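Local atomic coordinates of Lactamase_B domain-containing protein (Pontibacter korlensis, PDB entry 6XFR), a protein that probably hydrolyses beta-lactams to substituted beta-amino acids with bound zinc, as a class B1 metallo-beta-lactamase of the kind that confers antibiotic resistance. Residues B[31-36]-B[49-54]; B[74-77]-B[83-86]; B[77-82]-B[104-109]; B[85-90]-B[95-100]; B[120-125]-B[133-138]. All blocks are in the same frame, centred on the assembly; numbering follows the deposited sequence.

Interaction 1 of 5, residues B[31-36]-B[49-54]; sequences VPSHGL and TGWGKE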
# COMPACT_ATOMS: atom_id res chain seq x y z
N VAL B 31 13.56 -1.13 -11.17
CA VAL B 31 13.71 -1.00 -9.72
C VAL B 31 13.06 0.32 -9.30
O VAL B 31 13.47 1.39 -9.77
CB VAL B 31 15.18 -1.05 -9.30
CG1 VAL B 31 15.33 -0.64 -7.87
CG2 VAL B 31 15.72 -2.45 -9.50
N PRO B 32 12.07 0.29 -8.42
CA PRO B 32 11.53 1.54 -7.86
C PRO B 32 12.33 2.03 -6.66
O PRO B 32 13.02 1.28 -5.97
CB PRO B 32 10.11 1.15 -7.46
CG PRO B 32 10.24 -0.31 -7.05
CD PRO B 32 11.33 -0.89 -7.95
N SER B 33 12.21 3.34 -6.41
CA SER B 33 12.70 3.97 -5.20
C SER B 33 11.59 4.85 -4.64
O SER B 33 11.03 5.69 -5.36
CB SER B 33 13.97 4.79 -5.45
OG SER B 33 14.77 4.78 -4.28
N HIS B 34 11.23 4.61 -3.38
CA HIS B 34 10.11 5.31 -2.76
C HIS B 34 10.62 6.40 -1.83
O HIS B 34 11.61 6.21 -1.11
CB HIS B 34 9.21 4.33 -2.01
CG HIS B 34 8.68 3.23 -2.86
ND1 HIS B 34 8.03 3.46 -4.06
CD2 HIS B 34 8.72 1.88 -2.71
CE1 HIS B 34 7.69 2.31 -4.60
NE2 HIS B 34 8.09 1.34 -3.81
N GLY B 35 9.96 7.56 -1.88
CA GLY B 35 10.05 8.56 -0.84
C GLY B 35 8.65 8.98 -0.42
O GLY B 35 7.65 8.47 -0.94
N LEU B 36 8.59 9.92 0.52
CA LEU B 36 7.32 10.50 0.96
C LEU B 36 7.25 11.97 0.60
O LEU B 36 8.26 12.68 0.56
CB LEU B 36 7.14 10.40 2.47
CG LEU B 36 6.87 9.06 3.12
CD1 LEU B 36 6.47 9.29 4.59
CD2 LEU B 36 5.78 8.35 2.35
N THR B 49 14.83 12.57 -1.96
CA THR B 49 14.75 13.16 -3.28
C THR B 49 14.37 12.07 -4.27
O THR B 49 14.34 10.89 -3.93
CB THR B 49 16.10 13.79 -3.65
OG1 THR B 49 17.10 12.75 -3.62
CG2 THR B 49 16.48 14.89 -2.67
N GLY B 50 14.13 12.45 -5.51
CA GLY B 50 14.03 11.45 -6.54
C GLY B 50 15.33 10.68 -6.67
O GLY B 50 16.36 10.98 -6.08
N TRP B 51 15.27 9.65 -7.49
CA TRP B 51 16.44 8.85 -7.77
C TRP B 51 17.26 9.57 -8.83
O TRP B 51 17.39 9.15 -9.98
CB TRP B 51 15.99 7.47 -8.22
CG TRP B 51 17.01 6.48 -8.12
CD1 TRP B 51 18.31 6.70 -7.89
CD2 TRP B 51 16.84 5.08 -8.28
NE1 TRP B 51 18.99 5.51 -7.88
CE2 TRP B 51 18.11 4.49 -8.11
CE3 TRP B 51 15.74 4.25 -8.53
CZ2 TRP B 51 18.31 3.12 -8.20
CZ3 TRP B 51 15.95 2.89 -8.63
CH2 TRP B 51 17.22 2.34 -8.46
N GLY B 52 17.77 10.73 -8.45
CA GLY B 52 18.56 11.57 -9.33
C GLY B 52 17.82 12.83 -9.72
O GLY B 52 16.66 13.06 -9.37
N LYS B 53 18.51 13.63 -10.53
CA LYS B 53 18.05 14.96 -10.93
C LYS B 53 16.72 14.91 -11.68
O LYS B 53 15.79 15.66 -11.36
CB LYS B 53 19.12 15.63 -11.79
CG LYS B 53 18.77 17.00 -12.39
CD LYS B 53 19.94 17.54 -13.29
CE LYS B 53 20.74 16.35 -13.90
NZ LYS B 53 21.79 16.66 -14.94
N GLU B 54 16.64 14.07 -12.72
CA GLU B 54 15.46 14.10 -13.57
C GLU B 54 14.18 13.66 -12.84
O GLU B 54 13.14 14.32 -12.99
CB GLU B 54 15.69 13.24 -14.81
CG GLU B 54 14.54 13.37 -15.78
CD GLU B 54 14.44 14.77 -16.35
OE1 GLU B 54 15.37 15.18 -17.08
OE2 GLU B 54 13.45 15.47 -16.03
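Trp51 lays its indole against Val31 and Ser33 of strand 30-40, and the ring is easiest to follow outward from its root. CB leaves the backbone in the direction of the strand, and CG stands anti to the backbone N (chi1 -162°), which carries the six-membered ring along it. The first ring atom to feel the strand is CD2, and its neighbour CE3 comes closer still, 3.6 Å from Ser33 CB. Ser33 OG sits above one face of the indole, displaced toward the rim, but its strongest polar partner is Lys83 NZ. One atom further on, Trp51 CZ3 meets the carbonyl O of Val31 at the ring edge, near the ring plane, 3.1 Å away. At the far end Trp51 CH2 rests on Val31 CG1, 3.6 Å apart, the branch of the valine that lies anti to its backbone N.

In the alpha-beta/beta-alpha sandwich of metallo-beta-lactamases, this is where the loop after strand 43-47 folds back over its own sheet beside the zinc centre. The pyrrole side of Trp51 packs on Asp82, a zinc ligand, and a bound sulfate lies about 4 Å from the tryptophan side chain. Lys24 makes a cation-pi contact with the indole, and its NZ also hydrogen-bonds Trp51 O.

The backbone here is an inverse gamma turn centred on Trp51, with a weak Gly52 N to Gly50 O bond. That same Gly50 O accepts Thr49 OG1 at 3.1 Å, the hydroxyl approaching in the carbonyl plane on a lone pair. Gly52 then occupies the N-cap of helix 53-67.

Interaction 2 of 5, residues B[74-77]-B[83-86]; sequences CVPT and KLGG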
# COMPACT_ATOMS: atom_id res chain seq x y z
N CYS B 74 13.71 19.23 2.83
CA CYS B 74 13.87 17.89 2.29
C CYS B 74 14.83 17.13 3.18
O CYS B 74 15.89 17.64 3.56
CB CYS B 74 14.40 17.99 0.85
SG CYS B 74 15.09 16.48 0.14
N VAL B 75 14.49 15.88 3.47
CA VAL B 75 15.23 15.15 4.49
C VAL B 75 15.65 13.83 3.86
O VAL B 75 14.85 12.89 3.84
CB VAL B 75 14.39 14.91 5.75
CG1 VAL B 75 15.17 14.06 6.78
CG2 VAL B 75 13.86 16.22 6.33
N PRO B 76 16.87 13.72 3.32
CA PRO B 76 17.35 12.42 2.85
C PRO B 76 17.58 11.50 4.03
O PRO B 76 17.87 11.96 5.14
CB PRO B 76 18.67 12.74 2.13
CG PRO B 76 18.53 14.18 1.75
CD PRO B 76 17.75 14.82 2.88
N THR B 77 17.37 10.20 3.80
CA THR B 77 17.50 9.21 4.85
C THR B 77 18.87 8.52 4.89
O THR B 77 19.14 7.77 5.83
CB THR B 77 16.40 8.17 4.72
OG1 THR B 77 16.55 7.43 3.50
CG2 THR B 77 15.03 8.84 4.78
N LYS B 83 18.28 7.88 -2.46
CA LYS B 83 17.59 8.72 -1.49
C LYS B 83 18.08 10.16 -1.45
O LYS B 83 17.44 10.99 -0.80
CB LYS B 83 17.70 8.12 -0.07
CG LYS B 83 17.38 6.59 0.02
CD LYS B 83 15.89 6.24 0.04
CE LYS B 83 15.36 6.09 -1.39
NZ LYS B 83 13.90 5.78 -1.57
N LEU B 84 19.18 10.49 -2.14
CA LEU B 84 19.76 11.83 -2.01
C LEU B 84 20.33 12.42 -3.30
O LEU B 84 20.71 13.59 -3.30
CB LEU B 84 20.86 11.79 -0.94
CG LEU B 84 21.93 12.87 -0.85
CD1 LEU B 84 21.43 14.04 -0.01
CD2 LEU B 84 23.17 12.25 -0.26
N GLY B 85 20.34 11.67 -4.42
CA GLY B 85 20.91 12.11 -5.67
C GLY B 85 20.17 13.24 -6.37
O GLY B 85 20.61 13.69 -7.43
N GLY B 86 19.05 13.69 -5.81
CA GLY B 86 18.37 14.82 -6.39
C GLY B 86 18.52 16.05 -5.50
O GLY B 86 17.78 17.03 -5.67
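Pro76 and Leu84 bring the two backbones together, their CA atoms 5.5 Å apart, where the chain leaving strand 71-75 is approached by the short helix 81-84. Between them runs the HXHXD metal-binding loop of the metallo-beta-lactamase fold, so this contact closes the base of the loop that carries His78, His80 and Asp82. Past the helix the chain turns at Gly85 and Gly86, and Gly86 is the N-cap of helix 87-91.

The apolar half of the contact belongs to the proline ring. Pro76 CG touches Leu84 CD1 at 3.4 Å, while Pro76 CB reaches both that methyl and the carbonyl O of Lys83, the latter at 3.6 Å. Leu84 holds CG anti to its backbone N (chi1 161°), which brings CD1 against Pro76 CG and CB; the two side chains meet at a slant.

Thr77 faces the aliphatic part of Lys83. Its OG1 lies 3.7 Å from Lys83 CG and equally far from CD, a packing contact with methylene carbons; the hydroxyl's polar partner is Asp48 OD2, through a weak bond. The lysine chain starts toward Pro76 and Thr77, bends at both chi2 and chi3, and then leads its ammonium group away. The charge is probably balanced by Asp48: Lys83 NZ forms a salt bridge with Asp48 OD1 and hydrogen bonds with Ser33 OG and Ser201 OG.

Interaction 3 of 5, residues B[77-82]-B[104-109]; sequences THWHDD and AILAAE. With ZN (zinc ion), chain N; ZN (zinc ion), chain O; SO4 (sulfate ion), chain X.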
# COMPACT_ATOMS: atom_id res chain seq x y z
N THR B 77 17.37 10.20 3.80
CA THR B 77 17.50 9.21 4.85
C THR B 77 18.87 8.52 4.89
O THR B 77 19.14 7.77 5.83
CB THR B 77 16.40 8.17 4.72
OG1 THR B 77 16.55 7.43 3.50
CG2 THR B 77 15.03 8.84 4.78
N HIS B 78 19.71 8.71 3.88
CA HIS B 78 21.11 8.30 3.93
C HIS B 78 21.77 8.80 2.65
O HIS B 78 21.13 9.50 1.84
CB HIS B 78 21.24 6.80 4.20
CG HIS B 78 20.88 5.92 3.05
ND1 HIS B 78 19.63 5.91 2.49
CD2 HIS B 78 21.60 4.97 2.40
CE1 HIS B 78 19.60 5.02 1.51
NE2 HIS B 78 20.78 4.43 1.45
N TRP B 79 23.05 8.49 2.48
CA TRP B 79 23.85 9.25 1.50
C TRP B 79 23.75 8.73 0.07
O TRP B 79 24.19 9.44 -0.84
CB TRP B 79 25.33 9.27 1.91
CG TRP B 79 26.03 7.94 1.95
CD1 TRP B 79 26.13 7.09 3.02
CD2 TRP B 79 26.79 7.34 0.90
NE1 TRP B 79 26.90 6.00 2.70
CE2 TRP B 79 27.31 6.12 1.40
CE3 TRP B 79 27.08 7.72 -0.42
CZ2 TRP B 79 28.11 5.27 0.62
CZ3 TRP B 79 27.88 6.87 -1.20
CH2 TRP B 79 28.38 5.65 -0.67
N HIS B 80 23.11 7.59 -0.16
CA HIS B 80 23.11 7.00 -1.49
C HIS B 80 22.25 7.79 -2.47
O HIS B 80 21.31 8.52 -2.11
CB HIS B 80 22.63 5.56 -1.41
CG HIS B 80 23.68 4.58 -0.99
ND1 HIS B 80 23.37 3.37 -0.41
CD2 HIS B 80 25.03 4.63 -1.07
CE1 HIS B 80 24.48 2.71 -0.16
NE2 HIS B 80 25.51 3.45 -0.54
N ASP B 81 22.55 7.59 -3.76
CA ASP B 81 21.93 8.39 -4.82
C ASP B 81 20.42 8.21 -4.84
O ASP B 81 19.68 9.17 -5.12
CB ASP B 81 22.54 8.03 -6.17
CG ASP B 81 23.77 8.90 -6.54
OD1 ASP B 81 24.38 8.64 -7.60
OD2 ASP B 81 24.13 9.82 -5.77
N ASP B 82 19.92 7.00 -4.55
CA ASP B 82 18.48 6.72 -4.63
C ASP B 82 17.68 7.49 -3.58
O ASP B 82 16.51 7.77 -3.83
CB ASP B 82 18.20 5.20 -4.54
CG ASP B 82 18.45 4.60 -3.15
OD1 ASP B 82 19.35 5.04 -2.41
OD2 ASP B 82 17.78 3.61 -2.78
N ALA B 104 26.01 13.63 6.28
CA ALA B 104 26.77 14.69 5.64
C ALA B 104 28.24 14.29 5.46
O ALA B 104 28.87 14.61 4.45
CB ALA B 104 26.64 15.98 6.44
N ILE B 105 28.79 13.58 6.45
CA ILE B 105 30.18 13.14 6.36
C ILE B 105 30.35 12.17 5.20
O ILE B 105 31.25 12.34 4.36
CB ILE B 105 30.64 12.53 7.70
CG1 ILE B 105 30.56 13.55 8.85
CG2 ILE B 105 32.10 11.98 7.58
CD1 ILE B 105 30.88 12.97 10.26
N LEU B 106 29.48 11.14 5.13
CA LEU B 106 29.61 10.12 4.09
C LEU B 106 29.35 10.70 2.70
O LEU B 106 29.99 10.29 1.72
CB LEU B 106 28.67 8.96 4.38
CG LEU B 106 29.03 8.18 5.64
CD1 LEU B 106 27.90 7.27 6.13
CD2 LEU B 106 30.29 7.43 5.38
N ALA B 107 28.42 11.64 2.59
CA ALA B 107 28.24 12.36 1.34
C ALA B 107 29.53 13.07 0.92
O ALA B 107 29.93 13.02 -0.25
CB ALA B 107 27.09 13.34 1.48
N ALA B 108 30.19 13.76 1.86
CA ALA B 108 31.45 14.42 1.51
C ALA B 108 32.51 13.42 1.05
O ALA B 108 33.23 13.68 0.07
CB ALA B 108 31.95 15.25 2.70
N GLU B 109 32.60 12.25 1.69
CA GLU B 109 33.61 11.27 1.29
C GLU B 109 33.29 10.57 -0.03
O GLU B 109 34.17 9.89 -0.57
CB GLU B 109 33.76 10.19 2.36
CG GLU B 109 34.40 10.66 3.63
CD GLU B 109 34.42 9.58 4.70
OE1 GLU B 109 34.69 8.41 4.37
OE2 GLU B 109 34.15 9.91 5.87
ZN ZN N . 21.21 2.94 -0.08
ZN ZN O . 18.25 1.64 -1.81
S SO4 X . 21.78 2.83 -4.84
O1 SO4 X . 20.96 2.70 -3.63
O2 SO4 X . 21.43 1.72 -5.74
O3 SO4 X . 23.19 2.78 -4.47
O4 SO4 X . 21.58 4.12 -5.50
O HOH W 1 18.82 -0.58 -1.58
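Apolar packing joins Trp79 to Leu106 on helix 101-109. Leu106 CB stands over one face of the indole, 3.8 Å from the centroid of its five-membered ring and 25° off the normal, a CH-pi contact. Leu106 CD1 follows along the rim, 3.6 Å from Trp79 CD1, and the two side chains cross at about a right angle. Lower down, Trp79 CB packs loosely on Ala107. His80 CD2 occupies the opposite face of the indole, toward its rim.

Metal coordination fills the other side of the loop, the HXHXD signature of the family. His78 NE2 and His80 ND1 bind the same zinc, each at 2.2 Å, with His141 as the third protein ligand. Asp82 OD2 binds the second zinc, also at 2.2 Å, together with Cys160, His202 and a water.

Among the polar contacts, His80 NE2 is hydrogen-bonded to Asp175 OD1; with ND1 on the zinc, this second bond helps to set the rotation of the imidazole. A sulfate, probably from the crystallisation liquor, accepts a weak bond from Asp82 N.

With Leu106 on one face of the indole and zinc-binding His80 on the other, the link to the helix rests on dispersion and CH-pi contact, while the charges gather at the metals.

Interaction 4 of 5, residues B[85-90]-B[95-100]; sequences GGMEAV and VPVVTS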
# COMPACT_ATOMS: atom_id res chain seq x y z
N GLY B 85 20.34 11.67 -4.42
CA GLY B 85 20.91 12.11 -5.67
C GLY B 85 20.17 13.24 -6.37
O GLY B 85 20.61 13.69 -7.43
N GLY B 86 19.05 13.69 -5.81
CA GLY B 86 18.37 14.82 -6.39
C GLY B 86 18.52 16.05 -5.50
O GLY B 86 17.78 17.03 -5.67
N MET B 87 19.48 16.01 -4.57
CA MET B 87 19.70 17.12 -3.63
C MET B 87 20.09 18.40 -4.36
O MET B 87 19.56 19.48 -4.07
CB MET B 87 20.78 16.74 -2.63
CG MET B 87 21.40 17.90 -1.87
SD MET B 87 22.49 17.36 -0.52
CE MET B 87 23.68 16.33 -1.37
N GLU B 88 21.07 18.32 -5.26
CA GLU B 88 21.45 19.48 -6.05
C GLU B 88 20.23 20.09 -6.74
O GLU B 88 20.06 21.31 -6.76
CB GLU B 88 22.55 19.08 -7.04
CG GLU B 88 23.78 18.52 -6.32
CD GLU B 88 24.58 17.48 -7.13
OE1 GLU B 88 24.10 17.03 -8.20
OE2 GLU B 88 25.69 17.11 -6.68
N ALA B 89 19.38 19.24 -7.34
CA ALA B 89 18.16 19.75 -7.96
C ALA B 89 17.26 20.45 -6.93
O ALA B 89 16.64 21.47 -7.23
CB ALA B 89 17.43 18.60 -8.63
N VAL B 90 17.18 19.90 -5.72
CA VAL B 90 16.37 20.50 -4.67
C VAL B 90 16.96 21.84 -4.23
O VAL B 90 16.24 22.84 -4.10
CB VAL B 90 16.24 19.51 -3.49
CG1 VAL B 90 15.78 20.20 -2.23
CG2 VAL B 90 15.33 18.37 -3.86
N VAL B 95 15.39 25.25 -1.62
CA VAL B 95 14.84 24.38 -0.58
C VAL B 95 15.97 23.88 0.31
O VAL B 95 16.92 23.27 -0.20
CB VAL B 95 14.10 23.21 -1.23
CG1 VAL B 95 13.63 22.20 -0.16
CG2 VAL B 95 12.97 23.73 -2.09
N PRO B 96 15.88 24.02 1.64
CA PRO B 96 16.93 23.46 2.51
C PRO B 96 16.89 21.94 2.60
O PRO B 96 15.87 21.34 2.96
CB PRO B 96 16.66 24.12 3.87
CG PRO B 96 15.31 24.66 3.81
CD PRO B 96 14.95 24.90 2.36
N VAL B 97 18.03 21.32 2.33
CA VAL B 97 18.25 19.89 2.53
C VAL B 97 18.91 19.71 3.88
O VAL B 97 19.85 20.43 4.22
CB VAL B 97 19.13 19.27 1.43
CG1 VAL B 97 19.27 17.80 1.69
CG2 VAL B 97 18.58 19.56 0.04
N VAL B 98 18.43 18.74 4.65
CA VAL B 98 18.83 18.57 6.04
C VAL B 98 19.07 17.09 6.29
O VAL B 98 18.20 16.26 5.99
CB VAL B 98 17.75 19.12 6.99
CG1 VAL B 98 18.09 18.84 8.43
CG2 VAL B 98 17.56 20.63 6.76
N THR B 99 20.21 16.76 6.91
CA THR B 99 20.57 15.37 7.10
C THR B 99 21.17 15.18 8.50
O THR B 99 21.35 16.14 9.25
CB THR B 99 21.52 14.87 5.98
OG1 THR B 99 22.84 15.37 6.19
CG2 THR B 99 21.07 15.34 4.60
N SER B 100 21.43 13.94 8.86
CA SER B 100 22.24 13.68 10.03
C SER B 100 23.68 14.12 9.78
O SER B 100 24.10 14.33 8.64
CB SER B 100 22.18 12.20 10.42
OG SER B 100 22.90 11.38 9.51
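Val90 N donates to Gly86 O at 2.9 Å, the opening turn of helix 87-91, and this turn presents Val90 to Val95 and, with Met87, to Val97. The motif resembles a beta-alpha-beta crossover: strand 71-75 is followed by the short helices, and 95-100 then returns parallel to it, Pro96 and Val98 both pairing by backbone bonds with Cys74. The helix covers the returning chain from one side.

The side chains that join helix and returning chain are all apolar. Val90 CG1, anti to its backbone N (chi1 163°), lies between the two valines opposite: it touches Val95 CG1 at 3.6 Å and Val97 CG2 at 3.7 Å. A single methyl thus spans alternate residues of the extended chain, passing over Pro96, whose ring faces away. Val90 also touches Thr56 of helix 53-67, making the patch part of a buried core.

Further along, Thr99 OG1 bonds the carbonyl O of Ser100 at 2.9 Å, tilted from the carbonyl plane, just where helix 101-109 begins.

Met87 completes the contact, crossing Val97 at about a right angle. Its CG sits 3.8 Å from Val97 CG2, and its SD is 3.9 Å from Val97 CG1.

Interaction 5 of 5, residues B[120-125]-B[133-138]; sequences ATDTTF and EVYFPG. With EPE (4-(2-hydroxyethyl)-1-piperazine ethanesulfonic acid), chain M.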
# COMPACT_ATOMS: atom_id res chain seq x y z
N ALA B 120 22.79 16.33 14.86
CA ALA B 120 23.48 15.25 15.55
C ALA B 120 22.60 14.50 16.53
O ALA B 120 23.07 13.54 17.15
CB ALA B 120 24.69 15.80 16.30
N THR B 121 21.35 14.92 16.72
CA THR B 121 20.42 14.36 17.69
C THR B 121 19.16 13.82 17.02
O THR B 121 18.74 14.31 15.97
CB THR B 121 20.05 15.42 18.77
OG1 THR B 121 19.75 16.70 18.17
CG2 THR B 121 21.16 15.57 19.77
N ASP B 122 18.57 12.77 17.61
CA ASP B 122 17.20 12.39 17.26
C ASP B 122 16.26 13.57 17.49
O ASP B 122 16.27 14.19 18.56
CB ASP B 122 16.74 11.19 18.08
CG ASP B 122 17.50 9.91 17.74
OD1 ASP B 122 18.07 9.84 16.64
OD2 ASP B 122 17.53 8.97 18.57
N THR B 123 15.46 13.89 16.47
CA THR B 123 14.71 15.14 16.47
C THR B 123 13.24 14.89 16.20
O THR B 123 12.90 14.15 15.28
CB THR B 123 15.21 16.12 15.39
OG1 THR B 123 15.08 15.50 14.10
CG2 THR B 123 16.66 16.46 15.62
N THR B 124 12.38 15.56 16.95
CA THR B 124 10.97 15.67 16.64
C THR B 124 10.67 17.11 16.31
O THR B 124 10.88 17.98 17.15
CB THR B 124 10.10 15.26 17.84
OG1 THR B 124 10.37 13.91 18.23
CG2 THR B 124 8.66 15.41 17.48
N PHE B 125 10.09 17.36 15.14
CA PHE B 125 9.75 18.74 14.80
C PHE B 125 8.39 18.80 14.13
O PHE B 125 7.79 17.78 13.75
CB PHE B 125 10.80 19.35 13.89
CG PHE B 125 10.83 18.73 12.55
CD1 PHE B 125 10.21 19.33 11.48
CD2 PHE B 125 11.48 17.54 12.36
CE1 PHE B 125 10.25 18.75 10.24
CE2 PHE B 125 11.52 16.96 11.13
CZ PHE B 125 10.90 17.56 10.06
N GLU B 133 9.17 12.76 13.25
CA GLU B 133 10.27 12.29 14.08
C GLU B 133 11.31 11.70 13.16
O GLU B 133 10.97 11.03 12.19
CB GLU B 133 9.79 11.26 15.08
CG GLU B 133 8.72 11.82 15.99
CD GLU B 133 8.10 10.80 16.95
OE1 GLU B 133 8.42 9.59 16.83
OE2 GLU B 133 7.31 11.22 17.83
N VAL B 134 12.57 12.01 13.41
CA VAL B 134 13.64 11.37 12.67
C VAL B 134 14.44 10.57 13.68
O VAL B 134 14.64 11.01 14.81
CB VAL B 134 14.47 12.38 11.87
CG1 VAL B 134 15.36 11.67 10.85
CG2 VAL B 134 13.52 13.28 11.12
N TYR B 135 14.83 9.36 13.31
CA TYR B 135 15.42 8.48 14.31
C TYR B 135 16.51 7.61 13.70
O TYR B 135 16.42 7.20 12.53
CB TYR B 135 14.37 7.59 14.98
CG TYR B 135 14.93 6.55 15.94
CD1 TYR B 135 15.44 6.91 17.17
CD2 TYR B 135 14.94 5.22 15.60
CE1 TYR B 135 15.94 5.97 18.05
CE2 TYR B 135 15.43 4.28 16.47
CZ TYR B 135 15.92 4.65 17.70
OH TYR B 135 16.41 3.67 18.55
N PHE B 136 17.56 7.38 14.49
CA PHE B 136 18.70 6.57 14.08
C PHE B 136 18.67 5.27 14.85
O PHE B 136 18.94 5.29 16.06
CB PHE B 136 20.03 7.29 14.32
CG PHE B 136 21.23 6.47 13.92
CD1 PHE B 136 21.45 6.15 12.58
CD2 PHE B 136 22.12 5.98 14.90
CE1 PHE B 136 22.55 5.38 12.23
CE2 PHE B 136 23.21 5.21 14.55
CZ PHE B 136 23.44 4.91 13.22
N PRO B 137 18.31 4.14 14.24
CA PRO B 137 18.28 2.86 14.96
C PRO B 137 19.58 2.09 14.93
O PRO B 137 19.68 1.05 15.59
CB PRO B 137 17.18 2.09 14.22
CG PRO B 137 17.24 2.61 12.82
CD PRO B 137 17.67 4.06 12.91
N GLY B 138 20.58 2.57 14.20
CA GLY B 138 21.83 1.87 14.01
C GLY B 138 22.11 1.58 12.54
O GLY B 138 21.25 1.73 11.66
N1 EPE M . 6.25 7.32 19.75
C2 EPE M . 7.57 7.07 19.13
C3 EPE M . 8.70 7.81 19.84
N4 EPE M . 8.39 9.20 20.07
C5 EPE M . 7.02 9.52 20.48
C6 EPE M . 5.95 8.76 19.71
C7 EPE M . 9.46 10.10 20.51
C8 EPE M . 9.20 11.55 20.11
O8 EPE M . 10.10 12.45 20.73
C9 EPE M . 5.28 6.63 18.90
C10 EPE M . 4.65 5.41 19.57
S EPE M . 3.57 4.48 18.44
O1S EPE M . 2.84 5.32 17.46
O2S EPE M . 2.58 3.81 19.27
O3S EPE M . 4.39 3.47 17.78
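Tyr135 and Asp122 bring a ring and a carboxylate together with their planes 51° apart. Asp122 OD2 approaches the ring obliquely, 3.3 Å from Tyr135 CD1, while Arg191 makes a cation-pi contact with the same ring. Phe125 meets Val134 CG2 at its ring edge, 4.2 Å from CE2. Phe136 has the backbone N of Gly138 over the centre of one face.

These groups flank the beta hairpin of strands 123-127 and 130-135, which run antiparallel at 167° and form one border of the second sheet of the sandwich. Between these two segments the firm bond is Val134 N to Thr123 O, 2.9 Å and nearly straight at 169°; the return bond from Thr123 N to Val134 O is weak. Next to this pair, Asp122 OD1 accepts a weak bond from Phe136 N.

On the face bearing Thr124 and Glu133, the two side chains lie side by side, with Thr124 OG1 3.5 Å from Glu133 CG. A HEPES molecule bridges them: its O8 pairs with Thr124 OG1 at 2.9 Å, and its N4 sends weak bonds to both Glu133 oxygens. The weak bonds are consistent with a protonated N4, a charge the glutamate would probably favour.

How the interactions relate
Interactions 1 to 4 form one connected cluster, and interaction 5 stands apart at the far sheet, its centre 15 to 22 Å from the others. Interactions 1 and 2 are 9 Å apart and reach the same sheet, joined where Thr49 meets Lys83 and Gly86. Interactions 2 and 3 share Thr77 and helix 81-84; interactions 2 and 4 share Gly85 and Gly86, with centres only 6 Å apart. Along the chain, interaction 1 closes before interaction 2 opens, interaction 4 falls within the span of interaction 3, and interaction 5 comes last. Interactions 1 to 3 thus gather round the metal-binding loop, interaction 4 packs the helix and chain that follow it, and the hairpin borders the other sheet.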